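Long-range contacts in polysaccharide Lyase Family 6 (Bacteroides cellulosilyticus, PDB 6QPS), which probably cleaves alginate by beta-elimination, as a calcium-binding lyase specific for mannuronic acid: residues 34-40 against 59-65; 93-97 against 125-130; 154-160 against 178-184. One frame throughout, in Å; residues are numbered along the deposited sequence. Where two conformers were deposited one is given.

Contact 1 of 3, residues 34-40 against 59-65; sequences MKQLLGS and LKEINFT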
loop_
_atom_site.group_PDB
_atom_site.type_symbol
_atom_site.label_atom_id
_atom_site.label_comp_id
_atom_site.label_asym_id
_atom_site.label_seq_id
_atom_site.Cartn_x
_atom_site.Cartn_y
_atom_site.Cartn_z
ATOM N N MET A 34 -1.971 -14.487 -30.763
ATOM C CA MET A 34 -2.539 -13.726 -29.657
ATOM C C MET A 34 -1.709 -12.482 -29.378
ATOM O O MET A 34 -2.248 -11.370 -29.277
ATOM C CB MET A 34 -2.612 -14.615 -28.409
ATOM C CG MET A 34 -3.236 -13.951 -27.177
ATOM S SD MET A 34 -2.986 -14.908 -25.654
ATOM C CE MET A 34 -1.273 -14.513 -25.279
ATOM N N LYS A 35 -0.391 -12.658 -29.235
ATOM C CA LYS A 35 0.489 -11.517 -28.994
ATOM C C LYS A 35 0.409 -10.499 -30.126
ATOM O O LYS A 35 0.404 -9.286 -29.877
ATOM C CB LYS A 35 1.929 -12.006 -28.834
ATOM C CG LYS A 35 2.178 -12.841 -27.589
ATOM C CD LYS A 35 3.522 -13.557 -27.612
ATOM C CE LYS A 35 4.694 -12.622 -27.862
ATOM N NZ LYS A 35 5.999 -13.350 -27.808
ATOM N N GLN A 36 0.324 -10.957 -31.371
ATOM C CA GLN A 36 0.301 -10.007 -32.480
ATOM C C GLN A 36 -0.942 -9.135 -32.429
ATOM O O GLN A 36 -0.863 -7.918 -32.632
ATOM C CB GLN A 36 0.357 -10.750 -33.804
ATOM C CG GLN A 36 1.718 -11.235 -34.153
ATOM C CD GLN A 36 1.663 -12.584 -34.842
ATOM O OE1 GLN A 36 0.631 -12.971 -35.375
ATOM N NE2 GLN A 36 2.764 -13.307 -34.827
ATOM N N LEU A 37 -2.102 -9.733 -32.147
ATOM C CA LEU A 37 -3.341 -8.967 -32.128
ATOM C C LEU A 37 -3.355 -7.993 -30.959
ATOM O O LEU A 37 -3.719 -6.818 -31.119
ATOM C CB LEU A 37 -4.543 -9.906 -32.059
ATOM C CG LEU A 37 -5.904 -9.228 -31.960
ATOM C CD1 LEU A 37 -6.169 -8.312 -33.138
ATOM C CD2 LEU A 37 -6.998 -10.321 -31.886
ATOM N N LEU A 38 -2.949 -8.458 -29.775
ATOM C CA LEU A 38 -2.933 -7.590 -28.604
ATOM C C LEU A 38 -2.009 -6.395 -28.810
ATOM O O LEU A 38 -2.294 -5.277 -28.342
ATOM C CB LEU A 38 -2.505 -8.386 -27.374
ATOM C CG LEU A 38 -3.569 -9.272 -26.710
ATOM C CD1 LEU A 38 -2.867 -10.217 -25.716
ATOM C CD2 LEU A 38 -4.601 -8.453 -26.005
ATOM N N GLY A 39 -0.896 -6.611 -29.493
ATOM C CA GLY A 39 0.112 -5.586 -29.668
ATOM C C GLY A 39 -0.005 -4.765 -30.925
ATOM O O GLY A 39 0.825 -3.875 -31.151
ATOM N N SER A 40 -1.012 -5.041 -31.761
ATOM C CA SER A 40 -1.123 -4.413 -33.071
ATOM C C SER A 40 -1.741 -3.020 -33.027
ATOM O O SER A 40 -1.493 -2.215 -33.940
ATOM C CB SER A 40 -2.001 -5.282 -33.973
ATOM O OG SER A 40 -3.350 -5.284 -33.497
ATOM N N LEU A 59 5.182 -16.087 -22.663
ATOM C CA LEU A 59 4.746 -15.036 -23.573
ATOM C C LEU A 59 5.888 -14.081 -23.892
ATOM O O LEU A 59 5.888 -13.445 -24.949
ATOM C CB LEU A 59 3.585 -14.247 -22.969
ATOM C CG LEU A 59 2.299 -15.007 -22.657
ATOM C CD1 LEU A 59 1.241 -14.049 -22.060
ATOM C CD2 LEU A 59 1.752 -15.687 -23.888
ATOM N N LYS A 60 6.852 -13.949 -22.991
ATOM C CA LYS A 60 8.027 -13.095 -23.212
ATOM C C LYS A 60 7.558 -11.657 -23.456
ATOM O O LYS A 60 6.683 -11.167 -22.728
ATOM C CB LYS A 60 8.923 -13.696 -24.290
ATOM C CG LYS A 60 9.539 -15.045 -23.900
ATOM C CD LYS A 60 10.275 -15.699 -25.065
ATOM C CE LYS A 60 9.298 -16.175 -26.136
ATOM N NZ LYS A 60 9.576 -15.578 -27.479
ATOM N N GLU A 61 8.128 -10.952 -24.433
ATOM C CA GLU A 61 7.778 -9.556 -24.659
ATOM C C GLU A 61 6.409 -9.508 -25.322
ATOM O O GLU A 61 6.235 -10.017 -26.441
ATOM C CB GLU A 61 8.834 -8.875 -25.524
ATOM C CG GLU A 61 10.185 -8.702 -24.831
ATOM C CD GLU A 61 11.082 -7.709 -25.539
ATOM O OE1 GLU A 61 12.123 -7.334 -24.961
ATOM O OE2 GLU A 61 10.752 -7.308 -26.676
ATOM N N ILE A 62 5.441 -8.906 -24.636
ATOM C CA ILE A 62 4.071 -8.805 -25.133
ATOM C C ILE A 62 3.537 -7.413 -24.826
ATOM O O ILE A 62 3.735 -6.883 -23.725
ATOM C CB ILE A 62 3.172 -9.920 -24.557
ATOM C CG1 ILE A 62 1.713 -9.744 -24.985
ATOM C CG2 ILE A 62 3.281 -9.969 -23.027
ATOM C CD1 ILE A 62 0.809 -10.926 -24.596
ATOM N N ASN A 63 2.901 -6.805 -25.819
ATOM C CA ASN A 63 2.299 -5.485 -25.698
ATOM C C ASN A 63 0.789 -5.609 -25.818
ATOM O O ASN A 63 0.287 -6.383 -26.634
ATOM C CB ASN A 63 2.821 -4.556 -26.805
ATOM C CG ASN A 63 4.321 -4.353 -26.747
ATOM O OD1 ASN A 63 4.887 -4.131 -25.673
ATOM N ND2 ASN A 63 4.976 -4.409 -27.909
ATOM N N PHE A 64 0.073 -4.814 -25.027
ATOM C CA PHE A 64 -1.382 -4.675 -25.111
ATOM C C PHE A 64 -1.635 -3.200 -25.355
ATOM O O PHE A 64 -1.419 -2.375 -24.460
ATOM C CB PHE A 64 -2.034 -5.145 -23.814
ATOM C CG PHE A 64 -3.552 -5.108 -23.808
ATOM C CD1 PHE A 64 -4.299 -5.009 -24.980
ATOM C CD2 PHE A 64 -4.228 -5.179 -22.598
ATOM C CE1 PHE A 64 -5.698 -4.975 -24.934
ATOM C CE2 PHE A 64 -5.617 -5.157 -22.547
ATOM C CZ PHE A 64 -6.349 -5.076 -23.719
ATOM N N THR A 65 -2.049 -2.863 -26.571
ATOM C CA THR A 65 -2.275 -1.471 -26.926
ATOM C C THR A 65 -3.522 -1.329 -27.777
ATOM O O THR A 65 -3.964 -2.260 -28.446
ATOM C CB THR A 65 -1.048 -0.851 -27.630
ATOM O OG1 THR A 65 -1.217 0.565 -27.758
ATOM C CG2 THR A 65 -0.812 -1.454 -29.003
HETATM O O HOH W 1 2.690 -8.075 -28.387
HETATM O O HOH W 2 8.354 -11.797 -27.702
HETATM O O HOH W 3 -4.560 -4.068 -30.422
HETATM O O HOH W 4 3.470 -4.464 -30.580
#
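Leu38 packs on Ile62 and Phe64 where helix 31-40 caps the N-terminal end of a right-handed parallel beta-helix, the fold of polysaccharide lyase family 6. The inner flank is tightly packed and apolar. Leu38 divides its methyls between two neighbours, CD1 meeting Ile62 CD1 at 3.9 Å and CD2 coming obliquely to Phe64 CD1 at 3.6 Å. In the conformer given for Met34, CE lies 3.5 Å from Leu59 CD2, the two side chains crossing at about a right angle. Trp76 and Val49 extend the layer around Leu38.

The outer flank is looser and wetter. There Lys35 lays CG over Ile62 CD1 and donates from NZ to Leu59 O at 2.9 Å, while one water joins NZ to Glu61 O. A leucine in its place would probably leave Leu59 O without this donor and break the water bridge to Glu61. Other waters link Lys35 O to Asn63 N and Gly39 O to Asn63 ND2. Between the two flanks, Thr65 N donates to Leu38 O (3.0 Å, angle at the hydrogen 167°), and that same oxygen lies in plane at the edge of the Phe64 ring.

Contact 2 of 3, residues 93-97 against 125-130; sequences KIYGE and VYASFC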
loop_
_atom_site.group_PDB
_atom_site.type_symbol
_atom_site.label_atom_id
_atom_site.label_comp_id
_atom_site.label_asym_id
_atom_site.label_seq_id
_atom_site.Cartn_x
_atom_site.Cartn_y
_atom_site.Cartn_z
ATOM N N LYS A 93 3.694 -4.955 -21.424
ATOM C CA LYS A 93 3.564 -3.505 -21.416
ATOM C C LYS A 93 2.170 -3.166 -21.918
ATOM O O LYS A 93 1.740 -3.706 -22.950
ATOM C CB LYS A 93 4.623 -2.871 -22.312
ATOM C CG LYS A 93 6.045 -3.032 -21.783
ATOM C CD LYS A 93 7.056 -2.377 -22.708
ATOM C CE LYS A 93 8.262 -1.838 -21.940
ATOM N NZ LYS A 93 7.890 -0.665 -21.077
ATOM N N ILE A 94 1.487 -2.273 -21.204
ATOM C CA ILE A 94 0.108 -1.856 -21.469
ATOM C C ILE A 94 0.138 -0.349 -21.707
ATOM O O ILE A 94 0.604 0.404 -20.845
ATOM C CB ILE A 94 -0.797 -2.188 -20.268
ATOM C CG1 ILE A 94 -0.784 -3.687 -19.928
ATOM C CG2 ILE A 94 -2.232 -1.707 -20.516
ATOM C CD1 ILE A 94 -1.211 -3.989 -18.488
ATOM N N TYR A 95 -0.358 0.104 -22.857
ATOM C CA TYR A 95 -0.300 1.526 -23.171
ATOM C C TYR A 95 -1.384 1.818 -24.191
ATOM O O TYR A 95 -1.629 1.016 -25.089
ATOM C CB TYR A 95 1.096 1.957 -23.669
ATOM C CG TYR A 95 1.691 1.102 -24.780
ATOM C CD1 TYR A 95 2.331 -0.094 -24.485
ATOM C CD2 TYR A 95 1.621 1.484 -26.111
ATOM C CE1 TYR A 95 2.867 -0.875 -25.467
ATOM C CE2 TYR A 95 2.162 0.695 -27.110
ATOM C CZ TYR A 95 2.774 -0.495 -26.778
ATOM O OH TYR A 95 3.311 -1.293 -27.756
ATOM N N GLY A 96 -1.991 2.994 -24.079
ATOM C CA GLY A 96 -3.192 3.303 -24.832
ATOM C C GLY A 96 -4.275 3.785 -23.890
ATOM O O GLY A 96 -3.953 4.303 -22.820
ATOM N N GLU A 97 -5.543 3.632 -24.268
ATOM C CA GLU A 97 -6.645 4.109 -23.449
ATOM C C GLU A 97 -7.722 3.038 -23.332
ATOM O O GLU A 97 -7.968 2.273 -24.268
ATOM C CB GLU A 97 -7.319 5.346 -24.064
ATOM C CG GLU A 97 -6.440 6.548 -24.304
ATOM C CD GLU A 97 -7.070 7.496 -25.302
ATOM O OE1 GLU A 97 -8.234 7.914 -25.092
ATOM O OE2 GLU A 97 -6.405 7.803 -26.307
ATOM N N VAL A 125 5.037 7.073 -23.244
ATOM C CA VAL A 125 3.838 6.579 -23.910
ATOM C C VAL A 125 3.107 5.726 -22.886
ATOM O O VAL A 125 3.516 4.595 -22.606
ATOM C CB VAL A 125 4.180 5.750 -25.147
ATOM C CG1 VAL A 125 2.891 5.231 -25.777
ATOM C CG2 VAL A 125 5.000 6.564 -26.154
ATOM N N TYR A 126 2.036 6.258 -22.309
ATOM C CA TYR A 126 1.449 5.685 -21.108
ATOM C C TYR A 126 0.089 5.033 -21.348
ATOM O O TYR A 126 -0.611 5.321 -22.317
ATOM C CB TYR A 126 1.246 6.757 -20.008
ATOM C CG TYR A 126 2.404 7.697 -19.761
ATOM C CD1 TYR A 126 3.622 7.238 -19.293
ATOM C CD2 TYR A 126 2.269 9.039 -19.973
ATOM C CE1 TYR A 126 4.685 8.112 -19.068
ATOM C CE2 TYR A 126 3.310 9.904 -19.758
ATOM C CZ TYR A 126 4.514 9.433 -19.313
ATOM O OH TYR A 126 5.549 10.336 -19.116
ATOM N N ALA A 127 -0.294 4.174 -20.411
ATOM C CA ALA A 127 -1.692 3.789 -20.253
ATOM C C ALA A 127 -2.464 4.894 -19.537
ATOM O O ALA A 127 -1.988 5.466 -18.551
ATOM C CB ALA A 127 -1.787 2.513 -19.414
ATOM N N SER A 128 -3.689 5.155 -19.991
ATOM C CA SER A 128 -4.629 5.965 -19.226
ATOM C C SER A 128 -6.009 5.319 -19.288
ATOM O O SER A 128 -6.376 4.672 -20.268
ATOM C CB SER A 128 -4.676 7.419 -19.691
ATOM O OG SER A 128 -5.086 7.497 -21.036
ATOM N N PHE A 129 -6.757 5.459 -18.204
ATOM C CA PHE A 129 -8.091 4.869 -18.095
ATOM C C PHE A 129 -8.071 3.362 -18.344
ATOM O O PHE A 129 -9.015 2.792 -18.889
ATOM C CB PHE A 129 -9.109 5.574 -18.997
ATOM C CG PHE A 129 -9.395 6.977 -18.578
ATOM C CD1 PHE A 129 -8.750 8.023 -19.189
ATOM C CD2 PHE A 129 -10.293 7.244 -17.551
ATOM C CE1 PHE A 129 -9.004 9.336 -18.793
ATOM C CE2 PHE A 129 -10.544 8.552 -17.156
ATOM C CZ PHE A 129 -9.896 9.581 -17.780
ATOM N N CYS A 130 -6.985 2.701 -17.966
ATOM C CA CYS A 130 -6.836 1.259 -18.105
ATOM C C CYS A 130 -7.045 0.606 -16.742
ATOM O O CYS A 130 -6.952 1.256 -15.701
ATOM C CB CYS A 130 -5.461 0.927 -18.679
ATOM S SG CYS A 130 -5.245 1.458 -20.414
#
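Glu97, Tyr95 and Gly96 meet segment 125-130 as neighbouring coils of a parallel beta-helix, joined here at a corner rather than along a flat face. The parallel pairing is short and starts at that corner: Gly96 bridges Ala127, and Glu97 bridges Ser128. Tyr95 lies before the turn, where the backbone carries its CB to 3.7 Å from Val125 O. Its CG is placed between the backbone N and the carbonyl carbon (chi1 50°), a setting that turns the ring so that CD2 comes obliquely to Val125 CG1 at 4.0 Å. Beyond the turn, Glu97 presses its backbone on the next coil, CA approaching Ser128 O at 3.2 Å in a CA-H...O contact.

Gly96 itself has phi 127° and psi -155°, a conformation in which a beta carbon would collide with Tyr95 O. On the inner side, Ala127 CB rests 3.5 Å from Ile94 O. The next coil contributes Asn164, whose amide spans Ala127 O and Cys130 N with a hydrogen bond to each. Gly96 is gripped through both of its polar backbone atoms: its N donates to Tyr126 O from above the carbonyl plane (3.2 Å), and its O accepts Ser128 N at 3.0 Å.

Contact 3 of 3, residues 154-160 against 178-184; sequences EYWVGLR and GLVLQVW
Leu159 N donates to Gln182 O at 2.8 Å, the shortest hydrogen bond between segments 154-160 and 178-184, and Gly158 CA adds a lesser CA-H...O contact to the same oxygen. The ladder continues with Gln182 N to Val157 O and Trp184 N to Leu159 O. Earlier in both segments, the consecutive amides Trp156 N and Val157 N bond to the consecutive carbonyls Leu179 O and Val180 O. Trp156 and Val180 both have helical backbone angles, so the two coils kink at matching positions and stay in register.

Inside the coil, Val157 CG1 meets Leu181 CD1 at 3.6 Å, and Leu159 CD1 touches both Leu181 and Val183. Away from this aliphatic side the contact is made by flat groups. Arg160, bent at chi2 (-105°), lays its guanidinium flat on Trp184 in a cation-pi stack, with CZ 3.6 Å from the centroid of the five-membered ring and the planes 7° apart. Arg160 NE also forms a salt bridge with Asp118. Gln182 CG packs on the opposite face of the indole, and Gly158 CA sits at its edge, where a side chain on that glycine would run into NE1. Leu179 CB stands over the centre of the Tyr155 ring at 3.9 Å in a CH-pi contact. Alongside this ring runs the Gln182 amide, its plane turned 24° from the ring; Arg216 NH1 bonds to both Tyr155 OH and Gln182 OE1, tying the two polar ends together. Gly178 fits where any CB would collide with Glu154 O.

Leu179 also touches Glu213, a calcium ligand, and its side chain is about 7 Å from the bound ion. Stacked parallel strands, aliphatic inside and joined by aligned backbone bonds, are the hallmark of the parallel beta-helix, here beside its metal site.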
loop_
_atom_site.group_PDB
_atom_site.type_symbol
_atom_site.label_atom_id
_atom_site.label_comp_id
_atom_site.label_asym_id
_atom_site.label_seq_id
_atom_site.Cartn_x
_atom_site.Cartn_y
_atom_site.Cartn_z
ATOM N N GLU A 154 12.799 -7.678 -8.894
ATOM C CA GLU A 154 11.779 -7.592 -9.934
ATOM C C GLU A 154 10.491 -7.051 -9.327
ATOM O O GLU A 154 10.161 -7.365 -8.179
ATOM C CB GLU A 154 11.522 -8.928 -10.667
ATOM C CG GLU A 154 11.046 -10.071 -9.782
ATOM C CD GLU A 154 11.061 -11.439 -10.469
ATOM O OE1 GLU A 154 11.405 -11.539 -11.677
ATOM O OE2 GLU A 154 10.721 -12.423 -9.782
ATOM N N TYR A 155 9.795 -6.196 -10.075
ATOM C CA TYR A 155 8.569 -5.570 -9.604
ATOM C C TYR A 155 7.395 -6.186 -10.351
ATOM O O TYR A 155 7.438 -6.315 -11.579
ATOM C CB TYR A 155 8.583 -4.052 -9.872
ATOM C CG TYR A 155 9.522 -3.192 -9.047
ATOM C CD1 TYR A 155 10.556 -3.724 -8.293
ATOM C CD2 TYR A 155 9.352 -1.811 -9.034
ATOM C CE1 TYR A 155 11.394 -2.905 -7.535
ATOM C CE2 TYR A 155 10.169 -1.000 -8.306
ATOM C CZ TYR A 155 11.210 -1.524 -7.567
ATOM O OH TYR A 155 12.053 -0.696 -6.854
ATOM N N TRP A 156 6.303 -6.502 -9.650
ATOM C CA TRP A 156 5.190 -7.193 -10.306
ATOM C C TRP A 156 4.372 -6.260 -11.204
ATOM O O TRP A 156 4.193 -6.536 -12.395
ATOM C CB TRP A 156 4.320 -7.925 -9.279
ATOM C CG TRP A 156 4.923 -9.264 -8.863
ATOM C CD1 TRP A 156 6.092 -9.825 -9.325
ATOM C CD2 TRP A 156 4.386 -10.191 -7.911
ATOM N NE1 TRP A 156 6.317 -11.023 -8.695
ATOM C CE2 TRP A 156 5.265 -11.284 -7.853
ATOM C CE3 TRP A 156 3.248 -10.200 -7.102
ATOM C CZ2 TRP A 156 5.038 -12.372 -7.018
ATOM C CZ3 TRP A 156 3.007 -11.307 -6.300
ATOM C CH2 TRP A 156 3.895 -12.365 -6.261
ATOM N N VAL A 157 3.876 -5.155 -10.649
ATOM C CA VAL A 157 3.019 -4.207 -11.362
ATOM C C VAL A 157 3.572 -2.790 -11.200
ATOM O O VAL A 157 3.818 -2.333 -10.078
ATOM C CB VAL A 157 1.565 -4.270 -10.857
ATOM C CG1 VAL A 157 0.681 -3.303 -11.641
ATOM C CG2 VAL A 157 1.026 -5.675 -10.932
ATOM N N GLY A 158 3.791 -2.114 -12.330
ATOM C CA GLY A 158 4.198 -0.723 -12.329
ATOM C C GLY A 158 3.123 0.179 -12.912
ATOM O O GLY A 158 2.809 0.104 -14.108
ATOM N N LEU A 159 2.534 1.019 -12.072
ATOM C CA LEU A 159 1.591 2.010 -12.559
ATOM C C LEU A 159 2.326 3.239 -13.097
ATOM O O LEU A 159 3.293 3.729 -12.489
ATOM C CB LEU A 159 0.644 2.394 -11.422
ATOM C CG LEU A 159 -0.539 1.467 -11.136
ATOM C CD1 LEU A 159 -1.258 1.814 -9.837
ATOM C CD2 LEU A 159 -1.557 1.551 -12.305
ATOM N N ARG A 160 1.872 3.703 -14.266
ATOM C CA ARG A 160 2.353 4.894 -14.964
ATOM C C ARG A 160 1.119 5.620 -15.487
ATOM O O ARG A 160 0.014 5.083 -15.451
ATOM C CB ARG A 160 3.226 4.515 -16.175
ATOM C CG ARG A 160 4.262 3.399 -15.908
ATOM C CD ARG A 160 5.646 3.895 -15.794
ATOM N NE ARG A 160 6.588 2.779 -15.740
ATOM C CZ ARG A 160 7.889 2.901 -15.520
ATOM N NH1 ARG A 160 8.438 4.090 -15.306
ATOM N NH2 ARG A 160 8.643 1.797 -15.498
ATOM N N GLY A 178 11.860 -6.719 -4.375
ATOM C CA GLY A 178 11.122 -5.849 -5.270
ATOM C C GLY A 178 9.680 -5.644 -4.876
ATOM O O GLY A 178 9.118 -6.405 -4.088
ATOM N N LEU A 179 9.071 -4.610 -5.444
ATOM C CA LEU A 179 7.710 -4.219 -5.113
ATOM C C LEU A 179 6.665 -5.167 -5.700
ATOM O O LEU A 179 6.808 -5.667 -6.815
ATOM C CB LEU A 179 7.465 -2.818 -5.681
ATOM C CG LEU A 179 7.654 -1.643 -4.715
ATOM C CD1 LEU A 179 6.514 -1.646 -3.668
ATOM C CD2 LEU A 179 9.036 -1.605 -4.091
ATOM N N VAL A 180 5.569 -5.363 -4.952
ATOM C CA VAL A 180 4.353 -5.897 -5.564
ATOM C C VAL A 180 3.758 -4.855 -6.517
ATOM O O VAL A 180 3.465 -5.147 -7.686
ATOM C CB VAL A 180 3.339 -6.372 -4.497
ATOM C CG1 VAL A 180 2.001 -6.713 -5.130
ATOM C CG2 VAL A 180 3.897 -7.567 -3.728
ATOM N N LEU A 181 3.611 -3.619 -6.042
ATOM C CA LEU A 181 2.944 -2.558 -6.795
ATOM C C LEU A 181 3.675 -1.236 -6.584
ATOM O O LEU A 181 3.626 -0.650 -5.493
ATOM C CB LEU A 181 1.477 -2.471 -6.390
ATOM C CG LEU A 181 0.588 -1.414 -7.019
ATOM C CD1 LEU A 181 0.621 -1.491 -8.493
ATOM C CD2 LEU A 181 -0.862 -1.585 -6.530
ATOM N N GLN A 182 4.331 -0.762 -7.642
ATOM C CA GLN A 182 4.991 0.537 -7.646
ATOM C C GLN A 182 4.178 1.547 -8.446
ATOM O O GLN A 182 3.789 1.277 -9.592
ATOM C CB GLN A 182 6.363 0.415 -8.301
ATOM C CG GLN A 182 7.094 1.738 -8.540
ATOM C CD GLN A 182 7.656 2.330 -7.258
ATOM O OE1 GLN A 182 8.365 1.666 -6.511
ATOM N NE2 GLN A 182 7.353 3.605 -7.009
ATOM N N VAL A 183 3.955 2.717 -7.859
ATOM C CA VAL A 183 3.417 3.873 -8.576
ATOM C C VAL A 183 4.617 4.714 -9.015
ATOM O O VAL A 183 5.281 5.351 -8.184
ATOM C CB VAL A 183 2.423 4.661 -7.709
ATOM C CG1 VAL A 183 1.848 5.817 -8.529
ATOM C CG2 VAL A 183 1.303 3.749 -7.199
ATOM N N TRP A 184 4.895 4.718 -10.317
ATOM C CA TRP A 184 6.021 5.452 -10.868
ATOM C C TRP A 184 5.611 6.868 -11.218
ATOM O O TRP A 184 4.623 7.070 -11.929
ATOM C CB TRP A 184 6.467 4.804 -12.169
ATOM C CG TRP A 184 7.099 3.441 -12.034
ATOM C CD1 TRP A 184 6.466 2.239 -12.102
ATOM C CD2 TRP A 184 8.497 3.151 -11.861
ATOM N NE1 TRP A 184 7.377 1.208 -11.971
ATOM C CE2 TRP A 184 8.629 1.742 -11.835
ATOM C CE3 TRP A 184 9.647 3.937 -11.730
ATOM C CZ2 TRP A 184 9.859 1.112 -11.667
ATOM C CZ3 TRP A 184 10.865 3.304 -11.581
ATOM C CH2 TRP A 184 10.957 1.907 -11.529
#

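In the fold
The three contacts follow one another along the same beta-helix, and their chemistry changes with position. Contacts 1 and 2 are both partly buried. Contact 1, at the N-terminal end, joins a helix to a strand, and its apolar packing is joined by two direct hydrogen bonds and water bridges. Contact 2 joins coils at a corner through few bonds. They lie on neighbouring strands, 54-67 and 90-95 respectively, and touch directly: Phe64 N lies 2.9 Å from Lys93 O, a probable hydrogen bond. Contact 3 is the buried one, near the chain's centre and the calcium, with a regular ladder and an arginine stacked on a tryptophan. It meets contact 2 by packing of Tyr126 on Arg160 but does not reach contact 1.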